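Side-chain contacts in transcriptional regulator (Vibrio vulnificus, PDB 4IVN), which binds N-acetylmannosamine 6-phosphate in its sugar-phosphate isomerase-like (SIS) domain and probably represses transcription of the nan operon for sialic acid catabolism: residues 70-73 against 74-78; 142-145 against 146-149; 256-259 against 260-263. All coordinates share one frame; numbering follows the deposited sequence.

How the contacts relate
Along the chain the three contacts come in series, each formed by residues adjacent in sequence. Contact 1 lies on helix 67-78 of the rpiR-type helix-turn-helix region, contact 2 on helix 137-151 of the SIS domain, and contact 3 at the turn between helices 237-257 and 261-270. The centres of contacts 1 and 2 are about 34 Å apart, on opposite sides of the chain's centre, whereas those of contacts 2 and 3 are about 17 Å apart on the same side. Contacts 1 and 2 both touch the second subunit and each lies near a bound ManNAc-6P, consistent with a link between sugar binding, the dimer interface and the helix-turn-helix region.

Contact 1. Residues 70-73 against 74-78; sequences FRMA and LAVDL
Phe-70 and Leu-74 are joined by a short backbone hydrogen bond, Leu-74 N to Phe-70 O at 2.8 Å, and Asp-77 N reaches Ala-73 O over the same 2.8 Å. Between them Ala-75 N binds Arg-71 O, and Val-76 N binds Met-72 O at 3.0 Å, the straightest of the four with an N-H...O angle of 163°. The charged groups of this stretch of helix find their partners beyond it. Arg-71 gives NH1 to the carbonyl of Gln-39, while Asp-77 accepts the backbone N-H groups of Asn-6 and Leu-8 on a single carboxylate oxygen, OD2. That double grip ties the start of the modelled chain to helix 67-78 and would help to fix the rotation of the carboxylate.

The repeating i to i+4 bonds are those of an alpha-helix, here helix 67-78, in the rpiR-family helix-turn-helix region. Its side chains separate onto different flanks. On one, Met-72 starts with CG anti to the backbone N (chi1 179°) and then bends at chi2 and chi3, which carries the methyl CE forward along the helix to Val-76 CG2 at 3.6 Å. The same Val-76 methyl, lying beside its own backbone N, also rests 3.4 Å from Met-72 O. Ile-273 and Gln-266 of the second subunit pack against Met-72 and Val-76, respectively, making this flank part of the dimer interface. On another flank Phe-70 and Leu-74 are buried against helix 20-36, touching Ile-29, Ala-33 and Val-36. Leu-74 CD2 approaches the Phe-70 ring obliquely, 4.5 Å from CE1, a loose contact between two side chains that both face that helix.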
loop_
_atom_site.group_PDB
_atom_site.type_symbol
_atom_site.label_atom_id
_atom_site.label_comp_id
_atom_site.label_asym_id
_atom_site.label_seq_id
_atom_site.Cartn_x
_atom_site.Cartn_y
_atom_site.Cartn_z
ATOM N N PHE A 70 -1.629 -25.499 14.032
ATOM C CA PHE A 70 -0.679 -25.506 15.186
ATOM C C PHE A 70 -0.060 -24.139 15.472
ATOM O O PHE A 70 -0.074 -23.666 16.630
ATOM C CB PHE A 70 0.410 -26.542 14.918
ATOM C CG PHE A 70 1.467 -26.584 15.986
ATOM C CD1 PHE A 70 2.502 -25.683 15.968
ATOM C CD2 PHE A 70 1.417 -27.572 16.992
ATOM C CE1 PHE A 70 3.479 -25.707 16.979
ATOM C CE2 PHE A 70 2.378 -27.619 17.996
ATOM C CZ PHE A 70 3.428 -26.686 17.965
ATOM N N ARG A 71 0.505 -23.480 14.424
ATOM C CA ARG A 71 1.225 -22.233 14.657
ATOM C C ARG A 71 0.222 -21.147 15.158
ATOM O O ARG A 71 0.527 -20.359 16.020
ATOM C CB ARG A 71 1.903 -21.776 13.382
ATOM C CG ARG A 71 2.996 -20.717 13.642
ATOM C CD ARG A 71 3.565 -20.307 12.281
ATOM N NE ARG A 71 2.632 -19.355 11.654
ATOM C CZ ARG A 71 2.970 -18.331 10.848
ATOM N NH1 ARG A 71 4.233 -18.118 10.495
ATOM N NH2 ARG A 71 2.005 -17.527 10.336
ATOM N N MET A 72 -0.983 -21.128 14.585
ATOM C CA MET A 72 -2.041 -20.206 15.064
ATOM C C MET A 72 -2.356 -20.458 16.573
ATOM O O MET A 72 -2.389 -19.499 17.388
ATOM C CB MET A 72 -3.322 -20.481 14.239
ATOM C CG MET A 72 -4.561 -19.641 14.609
ATOM S SD MET A 72 -4.462 -17.921 13.932
ATOM C CE MET A 72 -4.003 -17.149 15.480
ATOM N N ALA A 73 -2.614 -21.732 16.945
ATOM C CA ALA A 73 -2.852 -22.015 18.396
ATOM C C ALA A 73 -1.662 -21.582 19.212
ATOM O O ALA A 73 -1.800 -21.083 20.371
ATOM C CB ALA A 73 -3.094 -23.494 18.629
ATOM N N LEU A 74 -0.482 -21.818 18.659
ATOM C CA LEU A 74 0.706 -21.419 19.390
ATOM C C LEU A 74 0.660 -19.924 19.733
ATOM O O LEU A 74 0.890 -19.518 20.917
ATOM C CB LEU A 74 1.973 -21.777 18.599
ATOM C CG LEU A 74 3.267 -21.262 19.237
ATOM C CD1 LEU A 74 3.502 -21.918 20.637
ATOM C CD2 LEU A 74 4.463 -21.564 18.364
ATOM N N ALA A 75 0.368 -19.090 18.714
ATOM C CA ALA A 75 0.445 -17.624 18.899
ATOM C C ALA A 75 -0.632 -17.196 19.911
ATOM O O ALA A 75 -0.409 -16.336 20.752
ATOM C CB ALA A 75 0.311 -16.866 17.529
ATOM N N VAL A 76 -1.804 -17.825 19.834
ATOM C CA VAL A 76 -2.902 -17.507 20.739
ATOM C C VAL A 76 -2.504 -17.928 22.153
ATOM O O VAL A 76 -2.741 -17.154 23.097
ATOM C CB VAL A 76 -4.205 -18.195 20.320
ATOM C CG1 VAL A 76 -5.310 -18.018 21.386
ATOM C CG2 VAL A 76 -4.676 -17.620 18.992
ATOM N N ASP A 77 -1.831 -19.094 22.282
ATOM C CA ASP A 77 -1.446 -19.654 23.586
ATOM C C ASP A 77 -0.390 -18.716 24.231
ATOM O O ASP A 77 -0.495 -18.357 25.438
ATOM C CB ASP A 77 -0.935 -21.098 23.429
ATOM C CG ASP A 77 -1.005 -21.922 24.722
ATOM O OD1 ASP A 77 -1.949 -21.721 25.552
ATOM O OD2 ASP A 77 -0.103 -22.806 24.893
ATOM N N LEU A 78 0.576 -18.257 23.438
ATOM C CA LEU A 78 1.582 -17.297 23.925
ATOM C C LEU A 78 0.962 -15.972 24.361
ATOM O O LEU A 78 1.432 -15.326 25.290
ATOM C CB LEU A 78 2.639 -17.061 22.847
ATOM C CG LEU A 78 3.659 -18.209 22.658
ATOM C CD1 LEU A 78 4.590 -17.925 21.501
ATOM C CD2 LEU A 78 4.469 -18.443 23.918
#

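Contact 2. Residues 142-145 against 146-149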
loop_
_atom_site.group_PDB
_atom_site.type_symbol
_atom_site.label_atom_id
_atom_site.label_comp_id
_atom_site.label_asym_id
_atom_site.label_seq_id
_atom_site.Cartn_x
_atom_site.Cartn_y
_atom_site.Cartn_z
ATOM N N GLY A 142 0.761 -6.026 -4.323
ATOM C CA GLY A 142 0.654 -6.428 -5.716
ATOM C C GLY A 142 -0.026 -5.316 -6.566
ATOM O O GLY A 142 0.410 -5.006 -7.655
ATOM N N ARG A 143 -1.062 -4.654 -6.030
ATOM C CA ARG A 143 -1.652 -3.500 -6.705
ATOM C C ARG A 143 -0.663 -2.373 -6.848
ATOM O O ARG A 143 -0.673 -1.688 -7.853
ATOM C CB ARG A 143 -2.869 -2.974 -5.896
ATOM C CG ARG A 143 -4.163 -3.818 -5.996
ATOM C CD ARG A 143 -4.662 -4.124 -7.447
ATOM N NE ARG A 143 -5.775 -5.148 -7.540
ATOM C CZ ARG A 143 -6.471 -5.487 -8.644
ATOM N NH1 ARG A 143 -6.163 -4.955 -9.836
ATOM N NH2 ARG A 143 -7.506 -6.367 -8.554
ATOM N N TYR A 144 0.120 -2.105 -5.827
ATOM C CA TYR A 144 1.105 -1.016 -6.006
ATOM C C TYR A 144 2.105 -1.360 -7.097
ATOM O O TYR A 144 2.505 -0.510 -7.869
ATOM C CB TYR A 144 1.832 -0.684 -4.691
ATOM C CG TYR A 144 2.676 0.590 -4.791
ATOM C CD1 TYR A 144 2.088 1.867 -5.181
ATOM C CD2 TYR A 144 4.033 0.564 -4.413
ATOM C CE1 TYR A 144 2.879 3.026 -5.226
ATOM C CE2 TYR A 144 4.789 1.722 -4.451
ATOM C CZ TYR A 144 4.197 2.932 -4.860
ATOM O OH TYR A 144 5.017 4.025 -4.915
ATOM N N LEU A 145 2.537 -2.614 -7.135
ATOM C CA LEU A 145 3.442 -3.043 -8.226
ATOM C C LEU A 145 2.825 -2.883 -9.641
ATOM O O LEU A 145 3.499 -2.315 -10.553
ATOM C CB LEU A 145 3.808 -4.535 -7.975
ATOM C CG LEU A 145 4.764 -5.188 -9.026
ATOM C CD1 LEU A 145 6.079 -4.349 -9.184
ATOM C CD2 LEU A 145 5.070 -6.591 -8.437
ATOM N N ALA A 146 1.615 -3.384 -9.857
ATOM C CA ALA A 146 1.041 -3.283 -11.125
ATOM C C ALA A 146 0.866 -1.785 -11.476
ATOM O O ALA A 146 1.020 -1.404 -12.613
ATOM C CB ALA A 146 -0.332 -3.956 -11.121
ATOM N N TYR A 147 0.409 -0.979 -10.532
ATOM C CA TYR A 147 0.375 0.461 -10.746
ATOM C C TYR A 147 1.691 1.034 -11.162
ATOM O O TYR A 147 1.743 1.762 -12.169
ATOM C CB TYR A 147 -0.193 1.231 -9.486
ATOM C CG TYR A 147 0.064 2.727 -9.572
ATOM C CD1 TYR A 147 -0.829 3.577 -10.226
ATOM C CD2 TYR A 147 1.276 3.270 -9.045
ATOM C CE1 TYR A 147 -0.605 4.977 -10.326
ATOM C CE2 TYR A 147 1.509 4.658 -9.160
ATOM C CZ TYR A 147 0.567 5.480 -9.781
ATOM O OH TYR A 147 0.806 6.787 -9.926
ATOM N N ARG A 148 2.786 0.745 -10.433
ATOM C CA ARG A 148 4.037 1.353 -10.749
ATOM C C ARG A 148 4.553 0.846 -12.174
ATOM O O ARG A 148 5.188 1.609 -12.953
ATOM C CB ARG A 148 5.117 1.013 -9.671
ATOM C CG ARG A 148 4.887 1.733 -8.324
ATOM C CD ARG A 148 4.991 3.265 -8.519
ATOM N NE ARG A 148 6.359 3.615 -8.884
ATOM C CZ ARG A 148 7.433 3.632 -8.092
ATOM N NH1 ARG A 148 7.357 3.387 -6.783
ATOM N NH2 ARG A 148 8.618 3.899 -8.644
ATOM N N LEU A 149 4.272 -0.417 -12.470
ATOM C CA LEU A 149 4.517 -0.987 -13.863
ATOM C C LEU A 149 3.768 -0.265 -14.959
ATOM O O LEU A 149 4.366 0.010 -16.002
ATOM C CB LEU A 149 4.261 -2.501 -13.977
ATOM C CG LEU A 149 5.287 -3.224 -13.025
ATOM C CD1 LEU A 149 5.029 -4.710 -12.779
ATOM C CD2 LEU A 149 6.760 -3.025 -13.396
#
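The Tyr-144 ring carries the aliphatic part of Arg-148 on one face: CG stands over the ring centre, 3.8 Å from the centroid and 13° off the normal, in a CH-pi contact. The two side chains run alongside each other, and bends at chi2 and chi3 carry the arginine over the ring toward the phenol end. There NH1 donates to Tyr-144 OH at 3.1 Å. The bond is bent, with an N-H...O angle of 141°, and the phenol oxygen lies near the guanidinium edge but tilted out of its plane; ring and guanidinium planes are 67° apart.

Stronger partners complete both polar ends. Arg-148 forms a salt bridge with Asp-248 and a hydrogen bond to Asn-252, while Tyr-144 OH is bonded to the carbonyl of Gly-235 of the second subunit. Tyr-147 CD2 meets Tyr-144 CE1 obliquely at 4.1 Å, and the edge of the Tyr-147 ring borders Tyr-144 O. The Tyr-147 hydroxyl is hydrogen-bonded to O3 of the bound ManNAc-6P and to Arg-151, which places this helical flank at the ligand pocket.

Farther round the helix, Leu-145 CD1 packs on Leu-149 CD1 at 3.8 Å. These leucines face the parallel sheet, touching Cys-132 and Ile-130 of strand 129-133, and Ala-146 rests on strand 156-159. Helix 137-151 thus forms the crossover of a beta-alpha-beta unit, with Tyr-144, Leu-145 and Arg-148 packed against helix 237-257.

Contact 3. Residues 256-259 against 260-263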
loop_
_atom_site.group_PDB
_atom_site.type_symbol
_atom_site.label_atom_id
_atom_site.label_comp_id
_atom_site.label_asym_id
_atom_site.label_seq_id
_atom_site.Cartn_x
_atom_site.Cartn_y
_atom_site.Cartn_z
ATOM N N GLU A 256 16.364 3.937 -13.506
ATOM C CA GLU A 256 17.772 4.339 -13.571
ATOM C C GLU A 256 18.484 3.595 -14.699
ATOM O O GLU A 256 19.311 4.178 -15.361
ATOM C CB GLU A 256 18.431 4.056 -12.278
ATOM C CG GLU A 256 19.900 4.379 -12.292
ATOM C CD GLU A 256 20.246 5.114 -11.051
ATOM O OE1 GLU A 256 19.739 6.250 -10.894
ATOM O OE2 GLU A 256 21.004 4.552 -10.232
ATOM N N SER A 257 18.161 2.318 -14.957
ATOM C CA SER A 257 18.885 1.580 -16.010
ATOM C C SER A 257 18.359 1.948 -17.376
ATOM O O SER A 257 19.100 1.900 -18.349
ATOM C CB SER A 257 18.842 0.067 -15.811
ATOM O OG SER A 257 19.138 -0.271 -14.483
ATOM N N TYR A 258 17.080 2.313 -17.459
ATOM C CA TYR A 258 16.404 2.467 -18.725
ATOM C C TYR A 258 15.646 3.781 -18.665
ATOM O O TYR A 258 14.378 3.803 -18.649
ATOM C CB TYR A 258 15.492 1.253 -18.997
ATOM C CG TYR A 258 16.276 -0.037 -19.127
ATOM C CD1 TYR A 258 17.022 -0.283 -20.297
ATOM C CD2 TYR A 258 16.329 -1.001 -18.086
ATOM C CE1 TYR A 258 17.769 -1.435 -20.431
ATOM C CE2 TYR A 258 17.099 -2.183 -18.238
ATOM C CZ TYR A 258 17.805 -2.362 -19.415
ATOM O OH TYR A 258 18.598 -3.452 -19.627
ATOM N N PRO A 259 16.410 4.887 -18.637
ATOM C CA PRO A 259 15.818 6.235 -18.598
ATOM C C PRO A 259 14.722 6.506 -19.632
ATOM O O PRO A 259 13.910 7.409 -19.401
ATOM C CB PRO A 259 17.031 7.208 -18.744
ATOM C CG PRO A 259 18.248 6.356 -18.857
ATOM C CD PRO A 259 17.894 4.927 -18.567
ATOM N N GLU A 260 14.637 5.729 -20.716
ATOM C CA GLU A 260 13.508 5.880 -21.650
ATOM C C GLU A 260 12.108 5.631 -20.973
ATOM O O GLU A 260 11.063 6.117 -21.482
ATOM C CB GLU A 260 13.705 4.989 -22.909
ATOM C CG GLU A 260 12.766 3.779 -23.104
ATOM C CD GLU A 260 13.278 2.340 -22.711
ATOM O OE1 GLU A 260 14.483 1.959 -22.883
ATOM O OE2 GLU A 260 12.412 1.524 -22.279
ATOM N N TYR A 261 12.087 4.867 -19.871
ATOM C CA TYR A 261 10.819 4.695 -19.117
ATOM C C TYR A 261 10.236 5.979 -18.580
ATOM O O TYR A 261 9.044 6.098 -18.406
ATOM C CB TYR A 261 10.996 3.715 -17.957
ATOM C CG TYR A 261 11.160 2.263 -18.425
ATOM C CD1 TYR A 261 10.212 1.663 -19.275
ATOM C CD2 TYR A 261 12.173 1.495 -17.931
ATOM C CE1 TYR A 261 10.334 0.334 -19.660
ATOM C CE2 TYR A 261 12.333 0.149 -18.318
ATOM C CZ TYR A 261 11.418 -0.409 -19.175
ATOM O OH TYR A 261 11.609 -1.749 -19.502
ATOM N N LYS A 262 11.077 6.980 -18.388
ATOM C CA LYS A 262 10.597 8.300 -18.024
ATOM C C LYS A 262 9.636 8.920 -19.037
ATOM O O LYS A 262 8.799 9.705 -18.624
ATOM C CB LYS A 262 11.744 9.247 -17.814
ATOM C CG LYS A 262 12.537 9.042 -16.541
ATOM C CD LYS A 262 13.651 10.095 -16.595
ATOM C CE LYS A 262 14.584 10.092 -15.400
ATOM N NZ LYS A 262 15.351 11.400 -15.375
ATOM N N ASP A 263 9.735 8.590 -20.334
ATOM C CA ASP A 263 8.698 9.040 -21.266
ATOM C C ASP A 263 7.349 8.452 -20.933
ATOM O O ASP A 263 6.336 9.145 -21.213
ATOM C CB ASP A 263 8.976 8.690 -22.737
ATOM C CG ASP A 263 10.370 9.169 -23.185
ATOM O OD1 ASP A 263 10.909 10.076 -22.560
ATOM O OD2 ASP A 263 10.928 8.587 -24.113
#
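Tyr-258 overlaps Tyr-261 through its CB, which lies 3.4 Å from CE2 and 3.5 Å from CD2 of the second ring. Both have CG anti to the carbonyl carbon (chi1 -63° and -71°), and the side chains lie side by side, pointing in the same direction. Their hydroxyls bind different partners, Glu-122 for Tyr-258 and His-125 for Tyr-261, and the Tyr-258 ring also stacks with His-125. Glu-260 folds back so that OE2 sits 3.5 Å above the Tyr-261 ring plane, displaced toward the rim.

Tyr-258 O accepts Tyr-261 N at 2.8 Å with an N-H...O angle of 167°. The next bond, Lys-262 N to Pro-259 O at 3.0 Å, is less direct: the donor stands well above the carbonyl plane. CB of the extended Lys-262 side chain rests against the same oxygen at 3.3 Å.

Tyr-258 leaves helical geometry after helix 237-257, and the chain reverses through a type I beta turn from Tyr-258 to Tyr-261, with Pro-259 and Glu-260 at its corners, a tight connection between helices 237-257 and 261-270.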